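Local structure of photoreceptor-histidine kinase BphP (6BAF) at residues I96-E109 and H226-R238. The protein probably senses red and far-red light through a bound bilin chromophore and passes the signal on as a histidine kinase. Residues are numbered along the deposited sequence; the frame is centred on the assembly and turned at random.
Sequences IAHRHQGRLILELE and HGEPLDLSFSVLR. With BLR (3-[5-[(Z)-(4-ethenyl-3-methyl-5-oxidanylidene-pyrrol-2-ylidene)methyl]-2-[[5-[(Z)-(3-ethenyl-4-methyl-5-oxidanylidene-pyrrol-2-ylidene)methyl]-3-(3-hydroxy-3-oxopropyl)-4-methyl-1H-pyrrol-2-yl]methyl]-4-methyl-1H-pyrrol-3-yl]propanoic acid), chain B.
With CG anti to the backbone N (chi1 -180°), His100 swings its ring out from the PAS hairpin to meet Phe234, while Glu107, extended beyond CG, carries its carboxylate to the type I turn Ser235-Arg238. The Phe234 edge points at the face of His100 in a T-shaped pair, centroids 4.8 Å apart and planes at 76°; CG of Gln101 lies over the opposite face. Asp231 OD1 lies in plane at the imidazole edge and accepts from Ser233 OG (2.6 Å) and Ser233 N (2.9 Å), the latter closing an Asx turn. Replacing Asp231 by an alanine is likely to leave both Ser233 donors without this acceptor and to remove the carboxylate from beside the imidazole. His98 lays one ring face against Phe234 O, and its NE2 shares a water with Asp231 O and Phe234 N. Val236 N binds the syn lone pair of Glu107 OE1 at 2.8 Å. In one of its two modelled conformers, Arg103 NH1 donates to His226 ND1 (3.2 Å), within the imidazole plane. The buried Glu107 carboxylate thus holds a GAF-range loop against the PAS sheet; Arg238, just after Leu237, grips a bilin propionate through NH1 and NH2, consistent with a link between chromophore pocket and PAS domain.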
ATOM      1  N   ILE A  96      -5.881  11.591  12.966  1.00 40.98           N
ATOM      2  CA  ILE A  96      -6.747  11.441  11.824  1.00 42.23           C
ATOM      3  C   ILE A  96      -7.698  12.632  11.856  1.00 43.29           C
ATOM      4  O   ILE A  96      -8.513  12.756  12.783  1.00 41.76           O
ATOM      5  CB  ILE A  96      -7.498  10.112  11.883  1.00 43.47           C
ATOM      6  CG1 ILE A  96      -6.482   8.978  12.029  1.00 48.64           C
ATOM      7  CG2 ILE A  96      -8.384   9.971  10.685  1.00 40.53           C
ATOM      8  CD1 ILE A  96      -7.074   7.769  12.693  1.00 53.44           C
ATOM      9  N   ALA A  97      -7.591  13.514  10.867  1.00 40.26           N
ATOM     10  CA  ALA A  97      -8.374  14.734  10.844  1.00 42.01           C
ATOM     11  C   ALA A  97      -9.298  14.723   9.637  1.00 42.76           C
ATOM     12  O   ALA A  97      -8.936  14.207   8.577  1.00 42.28           O
ATOM     13  CB  ALA A  97      -7.458  15.967  10.828  1.00 39.74           C
ATOM     14  N   HIS A  98     -10.503  15.259   9.804  1.00 36.26           N
ATOM     15  CA  HIS A  98     -11.442  15.371   8.699  1.00 39.10           C
ATOM     16  C   HIS A  98     -12.317  16.605   8.919  1.00 39.43           C
ATOM     17  O   HIS A  98     -12.404  17.136  10.025  1.00 36.99           O
ATOM     18  CB  HIS A  98     -12.313  14.099   8.530  1.00 33.42           C
ATOM     19  CG  HIS A  98     -13.374  13.930   9.577  1.00 37.36           C
ATOM     20  ND1 HIS A  98     -13.103  13.437  10.839  1.00 35.68           N
ATOM     21  CD2 HIS A  98     -14.710  14.177   9.546  1.00 38.28           C
ATOM     22  CE1 HIS A  98     -14.222  13.406  11.547  1.00 37.76           C
ATOM     23  NE2 HIS A  98     -15.210  13.858  10.791  1.00 37.72           N
ATOM     24  N   ARG A  99     -12.938  17.067   7.832  1.00 36.74           N
ATOM     25  CA  ARG A  99     -13.928  18.123   7.836  1.00 41.49           C
ATOM     26  C   ARG A  99     -15.287  17.512   7.556  1.00 43.67           C
ATOM     27  O   ARG A  99     -15.430  16.723   6.620  1.00 42.24           O
ATOM     28  CB  ARG A  99     -13.601  19.176   6.785  1.00 41.17           C
ATOM     29  CG  ARG A  99     -12.255  19.844   7.042  1.00 43.23           C
ATOM     30  CD  ARG A  99     -12.047  21.011   6.076  1.00 43.46           C
ATOM     31  NE  ARG A  99     -10.807  21.702   6.386  1.00 43.50           N
ATOM     32  CZ  ARG A  99      -9.643  21.405   5.825  1.00 50.22           C
ATOM     33  NH1 ARG A  99      -9.576  20.434   4.921  1.00 51.33           N
ATOM     34  NH2 ARG A  99      -8.553  22.048   6.179  1.00 45.78           N
ATOM     35  N   HIS A 100     -16.285  17.886   8.353  1.00 40.39           N
ATOM     36  CA  HIS A 100     -17.641  17.438   8.090  1.00 43.17           C
ATOM     37  C   HIS A 100     -18.606  18.415   8.741  1.00 44.18           C
ATOM     38  O   HIS A 100     -18.397  18.832   9.893  1.00 44.93           O
ATOM     39  CB  HIS A 100     -17.864  16.019   8.621  1.00 40.73           C
ATOM     40  CG  HIS A 100     -19.248  15.489   8.378  1.00 44.01           C
ATOM     41  ND1 HIS A 100     -19.795  15.380   7.115  1.00 47.19           N
ATOM     42  CD2 HIS A 100     -20.182  15.004   9.234  1.00 43.92           C
ATOM     43  CE1 HIS A 100     -21.007  14.857   7.200  1.00 46.02           C
ATOM     44  NE2 HIS A 100     -21.269  14.626   8.476  1.00 49.53           N
ATOM     45  N   GLN A 101     -19.661  18.764   8.008  1.00 45.34           N
ATOM     46  CA  GLN A 101     -20.691  19.706   8.478  1.00 46.05           C
ATOM     47  C   GLN A 101     -20.066  20.986   9.025  1.00 46.46           C
ATOM     48  O   GLN A 101     -20.472  21.501  10.063  1.00 45.62           O
ATOM     49  CB  GLN A 101     -21.590  19.067   9.534  1.00 47.91           C
ATOM     50  CG  GLN A 101     -22.341  17.822   9.050  1.00 50.62           C
ATOM     51  CD  GLN A 101     -23.460  18.157   8.089  1.00 58.34           C
ATOM     52  OE1 GLN A 101     -23.845  19.312   7.960  1.00 61.76           O
ATOM     53  NE2 GLN A 101     -23.997  17.144   7.414  1.00 62.93           N
ATOM     54  N   GLY A 102     -19.043  21.491   8.349  1.00 43.78           N
ATOM     55  CA  GLY A 102     -18.480  22.742   8.796  1.00 44.21           C
ATOM     56  C   GLY A 102     -17.507  22.662   9.957  1.00 47.75           C
ATOM     57  O   GLY A 102     -16.976  23.706  10.355  1.00 48.57           O
ATOM     58  N   ARG A 103     -17.190  21.475  10.482  1.00 42.48           N
ATOM     59  CA  ARG A 103     -16.248  21.410  11.584  0.50 41.01           C
ATOM     60  C   ARG A 103     -15.012  20.614  11.180  1.00 41.66           C
ATOM     61  O   ARG A 103     -15.049  19.727  10.317  1.00 40.49           O
ATOM     62  CB  ARG A 103     -16.905  20.832  12.862  0.50 41.25           C
ATOM     63  CG  ARG A 103     -18.236  21.562  13.276  0.50 43.28           C
ATOM     64  CD  ARG A 103     -18.220  22.528  14.524  0.50 43.35           C
ATOM     65  NE  ARG A 103     -16.965  23.247  14.805  0.50 47.10           N
ATOM     66  CZ  ARG A 103     -16.805  24.255  15.692  0.50 43.58           C
ATOM     67  NH1 ARG A 103     -17.849  24.747  16.425  0.50 38.35           N
ATOM     68  NH2 ARG A 103     -15.580  24.776  15.829  0.50 29.18           N
ATOM     69  N   LEU A 104     -13.893  20.976  11.796  1.00 37.89           N
ATOM     70  CA  LEU A 104     -12.609  20.306  11.599  1.00 41.08           C
ATOM     71  C   LEU A 104     -12.356  19.463  12.843  1.00 40.11           C
ATOM     72  O   LEU A 104     -12.133  19.999  13.936  1.00 38.72           O
ATOM     73  CB  LEU A 104     -11.485  21.321  11.392  1.00 37.50           C
ATOM     74  CG  LEU A 104     -10.135  21.013  10.747  1.00 45.24           C
ATOM     75  CD1 LEU A 104      -9.006  21.851  11.313  1.00 37.20           C
ATOM     76  CD2 LEU A 104      -9.749  19.541  10.532  1.00 37.55           C
ATOM     77  N   ILE A 105     -12.401  18.149  12.685  1.00 36.25           N
ATOM     78  CA  ILE A 105     -12.309  17.215  13.798  1.00 36.06           C
ATOM     79  C   ILE A 105     -10.963  16.518  13.713  1.00 42.92           C
ATOM     80  O   ILE A 105     -10.599  15.988  12.654  1.00 38.61           O
ATOM     81  CB  ILE A 105     -13.457  16.196  13.761  1.00 36.00           C
ATOM     82  CG1 ILE A 105     -14.791  16.920  13.930  1.00 39.77           C
ATOM     83  CG2 ILE A 105     -13.196  15.097  14.805  1.00 37.89           C
ATOM     84  CD1 ILE A 105     -16.029  16.068  13.717  1.00 38.64           C
ATOM     85  N   LEU A 106     -10.229  16.511  14.821  1.00 35.53           N
ATOM     86  CA  LEU A 106      -8.929  15.858  14.897  1.00 36.48           C
ATOM     87  C   LEU A 106      -9.030  14.765  15.952  1.00 42.91           C
ATOM     88  O   LEU A 106      -9.349  15.044  17.120  1.00 38.97           O
ATOM     89  CB  LEU A 106      -7.830  16.873  15.228  1.00 36.89           C
ATOM     90  CG  LEU A 106      -6.457  16.325  15.611  1.00 41.66           C
ATOM     91  CD1 LEU A 106      -5.828  15.562  14.423  1.00 40.88           C
ATOM     92  CD2 LEU A 106      -5.546  17.474  16.088  1.00 40.61           C
ATOM     93  N   GLU A 107      -8.843  13.514  15.531  1.00 39.15           N
ATOM     94  CA  GLU A 107      -8.838  12.378  16.445  1.00 38.46           C
ATOM     95  C   GLU A 107      -7.416  11.904  16.671  1.00 43.51           C
ATOM     96  O   GLU A 107      -6.620  11.829  15.724  1.00 42.81           O
ATOM     97  CB  GLU A 107      -9.715  11.253  15.896  1.00 39.14           C
ATOM     98  CG  GLU A 107     -11.135  11.773  15.912  1.00 43.21           C
ATOM     99  CD  GLU A 107     -12.137  10.814  15.378  1.00 48.85           C
ATOM    100  OE1 GLU A 107     -12.113  10.530  14.135  1.00 50.23           O
ATOM    101  OE2 GLU A 107     -12.960  10.347  16.211  1.00 47.55           O
ATOM    102  N   LEU A 108      -7.086  11.636  17.935  1.00 39.10           N
ATOM    103  CA  LEU A 108      -5.726  11.314  18.356  1.00 45.20           C
ATOM    104  C   LEU A 108      -5.734   9.933  18.988  1.00 48.15           C
ATOM    105  O   LEU A 108      -6.485   9.691  19.940  1.00 45.59           O
ATOM    106  CB  LEU A 108      -5.182  12.325  19.358  1.00 41.12           C
ATOM    107  CG  LEU A 108      -5.117  13.775  18.890  1.00 44.34           C
ATOM    108  CD1 LEU A 108      -4.620  14.679  20.019  1.00 46.19           C
ATOM    109  CD2 LEU A 108      -4.262  13.940  17.647  1.00 43.38           C
ATOM    110  N   GLU A 109      -4.920   9.025  18.440  1.00 45.50           N
ATOM    111  CA  GLU A 109      -4.721   7.688  18.985  1.00 49.49           C
ATOM    112  C   GLU A 109      -3.240   7.466  19.275  1.00 50.40           C
ATOM    113  O   GLU A 109      -2.381   7.867  18.472  1.00 47.46           O
ATOM    114  CB  GLU A 109      -5.231   6.628  18.025  1.00 50.61           C
ATOM    115  CG  GLU A 109      -6.776   6.498  18.012  1.00 55.57           C
ATOM    116  CD  GLU A 109      -7.298   5.575  16.863  1.00 65.06           C
ATOM    117  OE1 GLU A 109      -8.396   4.985  17.005  1.00 62.87           O
ATOM    118  OE2 GLU A 109      -6.610   5.454  15.804  1.00 70.90           O
ATOM    119  N   HIS A 226     -20.907  26.763  21.697  1.00 46.38           N
ATOM    120  CA  HIS A 226     -20.569  25.686  20.776  1.00 47.29           C
ATOM    121  C   HIS A 226     -21.311  24.457  21.261  1.00 49.21           C
ATOM    122  O   HIS A 226     -22.141  24.539  22.157  1.00 55.43           O
ATOM    123  CB  HIS A 226     -19.044  25.560  20.702  1.00 39.92           C
ATOM    124  CG  HIS A 226     -18.407  26.774  20.128  1.00 42.24           C
ATOM    125  ND1 HIS A 226     -18.010  26.849  18.814  1.00 43.50           N
ATOM    126  CD2 HIS A 226     -18.180  28.001  20.661  1.00 45.21           C
ATOM    127  CE1 HIS A 226     -17.514  28.051  18.570  1.00 43.95           C
ATOM    128  NE2 HIS A 226     -17.602  28.768  19.675  1.00 43.43           N
ATOM    129  N   GLY A 227     -21.024  23.310  20.711  1.00 52.56           N
ATOM    130  CA  GLY A 227     -22.036  22.242  20.810  1.00 68.27           C
ATOM    131  C   GLY A 227     -23.416  22.429  21.513  1.00 57.48           C
ATOM    132  O   GLY A 227     -23.396  22.642  22.708  1.00 62.72           O
ATOM    133  N   GLU A 228     -24.591  22.305  20.900  1.00 52.36           N
ATOM    134  CA  GLU A 228     -24.970  21.722  19.590  1.00 58.65           C
ATOM    135  C   GLU A 228     -24.304  20.374  19.289  1.00 52.08           C
ATOM    136  O   GLU A 228     -23.083  20.223  19.348  1.00 48.53           O
ATOM    137  CB  GLU A 228     -24.756  22.709  18.434  1.00 56.39           C
ATOM    138  CG  GLU A 228     -25.678  23.950  18.575  1.00 72.62           C
ATOM    139  CD  GLU A 228     -24.938  25.324  18.643  1.00 77.07           C
ATOM    140  OE1 GLU A 228     -23.662  25.338  18.816  1.00 68.98           O
ATOM    141  OE2 GLU A 228     -25.661  26.388  18.592  1.00 73.25           O
ATOM    142  N   PRO A 229     -25.143  19.397  18.990  1.00 50.39           N
ATOM    143  CA  PRO A 229     -24.643  18.044  18.735  1.00 50.52           C
ATOM    144  C   PRO A 229     -23.586  18.083  17.644  1.00 44.09           C
ATOM    145  O   PRO A 229     -23.768  18.736  16.615  1.00 45.35           O
ATOM    146  CB  PRO A 229     -25.897  17.284  18.307  1.00 50.24           C
ATOM    147  CG  PRO A 229     -27.062  18.102  18.962  1.00 53.29           C
ATOM    148  CD  PRO A 229     -26.604  19.518  18.804  1.00 51.72           C
ATOM    149  N   LEU A 230     -22.422  17.510  17.961  1.00 42.97           N
ATOM    150  CA  LEU A 230     -21.332  17.287  17.018  1.00 43.59           C
ATOM    151  C   LEU A 230     -21.694  16.114  16.123  1.00 39.26           C
ATOM    152  O   LEU A 230     -21.909  15.003  16.617  1.00 41.53           O
ATOM    153  CB  LEU A 230     -20.050  16.930  17.763  1.00 39.48           C
ATOM    154  CG  LEU A 230     -18.765  17.649  17.475  1.00 43.95           C
ATOM    155  CD1 LEU A 230     -17.616  16.762  17.887  1.00 42.91           C
ATOM    156  CD2 LEU A 230     -18.635  18.182  16.064  1.00 41.63           C
ATOM    157  N   ASP A 231     -21.737  16.335  14.831  1.00 38.07           N
ATOM    158  CA  ASP A 231     -21.999  15.243  13.908  1.00 41.45           C
ATOM    159  C   ASP A 231     -20.724  14.407  13.800  1.00 41.44           C
ATOM    160  O   ASP A 231     -19.703  14.870  13.253  1.00 37.22           O
ATOM    161  CB  ASP A 231     -22.433  15.789  12.552  1.00 42.30           C
ATOM    162  CG  ASP A 231     -22.839  14.694  11.598  1.00 46.12           C
ATOM    163  OD1 ASP A 231     -22.267  13.566  11.670  1.00 41.91           O
ATOM    164  OD2 ASP A 231     -23.730  14.948  10.768  1.00 51.86           O
ATOM    165  N   LEU A 232     -20.778  13.174  14.309  1.00 40.27           N
ATOM    166  CA  LEU A 232     -19.589  12.320  14.398  1.00 39.95           C
ATOM    167  C   LEU A 232     -19.584  11.224  13.329  1.00 40.66           C
ATOM    168  O   LEU A 232     -18.821  10.254  13.439  1.00 37.97           O
ATOM    169  CB  LEU A 232     -19.505  11.716  15.796  1.00 37.01           C
ATOM    170  CG  LEU A 232     -19.216  12.742  16.899  1.00 40.01           C
ATOM    171  CD1 LEU A 232     -19.261  12.088  18.249  1.00 37.87           C
ATOM    172  CD2 LEU A 232     -17.826  13.373  16.692  1.00 37.81           C
ATOM    173  N   SER A 233     -20.430  11.361  12.305  1.00 37.23           N
ATOM    174  CA  SER A 233     -20.531  10.409  11.209  1.00 41.01           C
ATOM    175  C   SER A 233     -19.187   9.887  10.703  1.00 39.46           C
ATOM    176  O   SER A 233     -19.083   8.692  10.439  1.00 40.53           O
ATOM    177  CB  SER A 233     -21.286  11.024  10.022  1.00 43.23           C
ATOM    178  OG  SER A 233     -22.632  11.286  10.372  1.00 46.23           O
ATOM    179  N   PHE A 234     -18.170  10.742  10.539  1.00 34.59           N
ATOM    180  CA  PHE A 234     -16.898  10.329   9.945  1.00 39.76           C
ATOM    181  C   PHE A 234     -15.798  10.216  10.972  1.00 38.91           C
ATOM    182  O   PHE A 234     -14.612  10.189  10.619  1.00 39.34           O
ATOM    183  CB  PHE A 234     -16.496  11.277   8.817  1.00 36.85           C
ATOM    184  CG  PHE A 234     -17.393  11.152   7.652  1.00 42.10           C
ATOM    185  CD1 PHE A 234     -17.257  10.076   6.781  1.00 46.50           C
ATOM    186  CD2 PHE A 234     -18.441  12.025   7.478  1.00 42.28           C
ATOM    187  CE1 PHE A 234     -18.115   9.924   5.714  1.00 47.15           C
ATOM    188  CE2 PHE A 234     -19.306  11.880   6.418  1.00 47.68           C
ATOM    189  CZ  PHE A 234     -19.152  10.831   5.532  1.00 46.58           C
ATOM    190  N   SER A 235     -16.166  10.157  12.246  1.00 39.35           N
ATOM    191  CA  SER A 235     -15.187  10.066  13.317  1.00 39.32           C
ATOM    192  C   SER A 235     -14.973   8.606  13.714  1.00 40.74           C
ATOM    193  O   SER A 235     -15.942   7.846  13.906  1.00 41.51           O
ATOM    194  CB  SER A 235     -15.674  10.901  14.498  1.00 42.90           C
ATOM    195  OG  SER A 235     -15.186  10.351  15.702  1.00 50.97           O
ATOM    196  N   VAL A 236     -13.705   8.202  13.815  1.00 39.70           N
ATOM    197  CA  VAL A 236     -13.412   6.799  14.109  1.00 42.74           C
ATOM    198  C   VAL A 236     -13.644   6.501  15.587  1.00 41.50           C
ATOM    199  O   VAL A 236     -13.862   5.342  15.962  1.00 38.82           O
ATOM    200  CB  VAL A 236     -11.963   6.441  13.695  1.00 48.71           C
ATOM    201  CG1 VAL A 236     -11.645   7.019  12.317  1.00 51.91           C
ATOM    202  CG2 VAL A 236     -10.968   7.025  14.655  1.00 46.51           C
ATOM    203  N   LEU A 237     -13.628   7.521  16.440  1.00 37.04           N
ATOM    204  CA  LEU A 237     -13.827   7.292  17.861  1.00 36.33           C
ATOM    205  C   LEU A 237     -15.282   7.390  18.292  1.00 36.43           C
ATOM    206  O   LEU A 237     -15.551   7.308  19.498  1.00 36.92           O
ATOM    207  CB  LEU A 237     -13.002   8.293  18.659  1.00 36.47           C
ATOM    208  CG  LEU A 237     -11.495   8.129  18.505  1.00 41.67           C
ATOM    209  CD1 LEU A 237     -10.778   9.280  19.181  1.00 40.01           C
ATOM    210  CD2 LEU A 237     -11.031   6.760  19.037  1.00 38.60           C
ATOM    211  N   ARG A 238     -16.197   7.625  17.360  1.00 35.82           N
ATOM    212  CA  ARG A 238     -17.624   7.808  17.665  1.00 38.50           C
ATOM    213  C   ARG A 238     -18.138   6.697  18.578  1.00 41.18           C
ATOM    214  O   ARG A 238     -17.987   5.511  18.279  1.00 37.29           O
ATOM    215  CB  ARG A 238     -18.438   7.819  16.362  1.00 35.41           C
ATOM    216  CG  ARG A 238     -19.968   7.958  16.552  1.00 39.59           C
ATOM    217  CD  ARG A 238     -20.744   7.875  15.226  1.00 40.65           C
ATOM    218  NE  ARG A 238     -20.508   6.595  14.555  1.00 37.10           N
ATOM    219  CZ  ARG A 238     -21.230   5.504  14.781  1.00 37.87           C
ATOM    220  NH1 ARG A 238     -20.919   4.379  14.154  1.00 36.34           N
ATOM    221  NH2 ARG A 238     -22.266   5.533  15.634  1.00 35.22           N
TER
HETATM  222  CHA BLR B 401     -24.609  -2.161  13.961  1.00 38.50           C
HETATM  223  NA  BLR B 401     -24.976  -4.662  13.794  1.00 39.44           N
HETATM  224  C1A BLR B 401     -24.223  -3.571  13.596  1.00 42.04           C
HETATM  225  C2A BLR B 401     -23.012  -3.917  12.988  1.00 37.67           C
HETATM  226  C3A BLR B 401     -23.032  -5.250  12.784  1.00 42.52           C
HETATM  227  C4A BLR B 401     -24.253  -5.705  13.304  1.00 41.82           C
HETATM  228  CMA BLR B 401     -21.893  -6.063  12.099  1.00 38.38           C
HETATM  229  CAA BLR B 401     -21.906  -2.927  12.616  1.00 34.23           C
HETATM  230  CBA BLR B 401     -20.993  -2.564  13.816  1.00 37.04           C
HETATM  231  CGA BLR B 401     -19.984  -3.680  14.126  1.00 41.29           C
HETATM  232  O1A BLR B 401     -19.178  -4.001  13.204  1.00 38.66           O
HETATM  233  O2A BLR B 401     -19.938  -4.287  15.263  1.00 38.29           O
HETATM  234  CHB BLR B 401     -24.841  -7.099  13.342  1.00 41.32           C
HETATM  235  NB  BLR B 401     -22.808  -8.457  13.948  1.00 44.16           N
HETATM  236  C1B BLR B 401     -24.180  -8.221  13.358  1.00 41.51           C
HETATM  237  C2B BLR B 401     -24.646  -9.529  12.837  1.00 42.83           C
HETATM  238  C3B BLR B 401     -23.676 -10.526  13.043  1.00 49.38           C
HETATM  239  C4B BLR B 401     -22.493  -9.937  13.729  1.00 51.75           C
HETATM  240  CMB BLR B 401     -25.985  -9.797  12.141  1.00 44.80           C
HETATM  241  OB  BLR B 401     -21.499 -10.471  14.074  1.00 55.23           O
HETATM  242  CAB BLR B 401     -23.869 -11.977  12.570  1.00 47.19           C
HETATM  243  CBB BLR B 401     -22.902 -12.863  12.641  1.00 49.97           C
HETATM  244  NC  BLR B 401     -29.097  -4.345  16.318  1.00 43.09           N
HETATM  245  C1C BLR B 401     -30.130  -5.395  16.689  1.00 49.36           C
HETATM  246  C2C BLR B 401     -31.369  -4.633  17.028  1.00 51.70           C
HETATM  247  C3C BLR B 401     -31.184  -3.234  16.878  1.00 50.01           C
HETATM  248  C4C BLR B 401     -29.774  -2.990  16.441  1.00 45.79           C
HETATM  249  CMC BLR B 401     -32.650  -5.324  17.446  1.00 58.02           C
HETATM  250  OC  BLR B 401     -29.986  -6.569  16.722  1.00 51.59           O
HETATM  251  CAC BLR B 401     -32.243  -2.145  17.140  1.00 56.94           C
HETATM  252  CBC BLR B 401     -33.457  -2.181  16.561  1.00 66.13           C
HETATM  253  CHD BLR B 401     -29.242  -1.828  16.214  1.00 43.89           C
HETATM  254  ND  BLR B 401     -26.939  -2.579  15.011  1.00 38.09           N
HETATM  255  C1D BLR B 401     -27.881  -1.603  15.603  1.00 42.25           C
HETATM  256  C2D BLR B 401     -27.333  -0.258  15.556  1.00 41.84           C
HETATM  257  C3D BLR B 401     -26.036  -0.356  14.897  1.00 37.15           C
HETATM  258  C4D BLR B 401     -25.756  -1.789  14.522  1.00 42.41           C
HETATM  259  CMD BLR B 401     -28.029   1.005  16.079  1.00 39.55           C
HETATM  260  CAD BLR B 401     -25.086   0.795  14.638  1.00 33.98           C
HETATM  261  CBD BLR B 401     -24.037   0.810  15.738  1.00 36.64           C
HETATM  262  CGD BLR B 401     -23.285   2.087  15.416  1.00 40.86           C
HETATM  263  O1D BLR B 401     -22.667   2.181  14.301  1.00 36.54           O
HETATM  264  O2D BLR B 401     -23.368   3.060  16.226  1.00 40.77           O
HETATM  265  O   HOH W   1     -17.793  13.356  11.684  1.00 40.20           O
HETATM  266  O   HOH W   2     -19.351  17.684  12.383  1.00 37.95           O
HETATM  267  O   HOH W   3     -20.685  24.228  17.496  1.00 55.54           O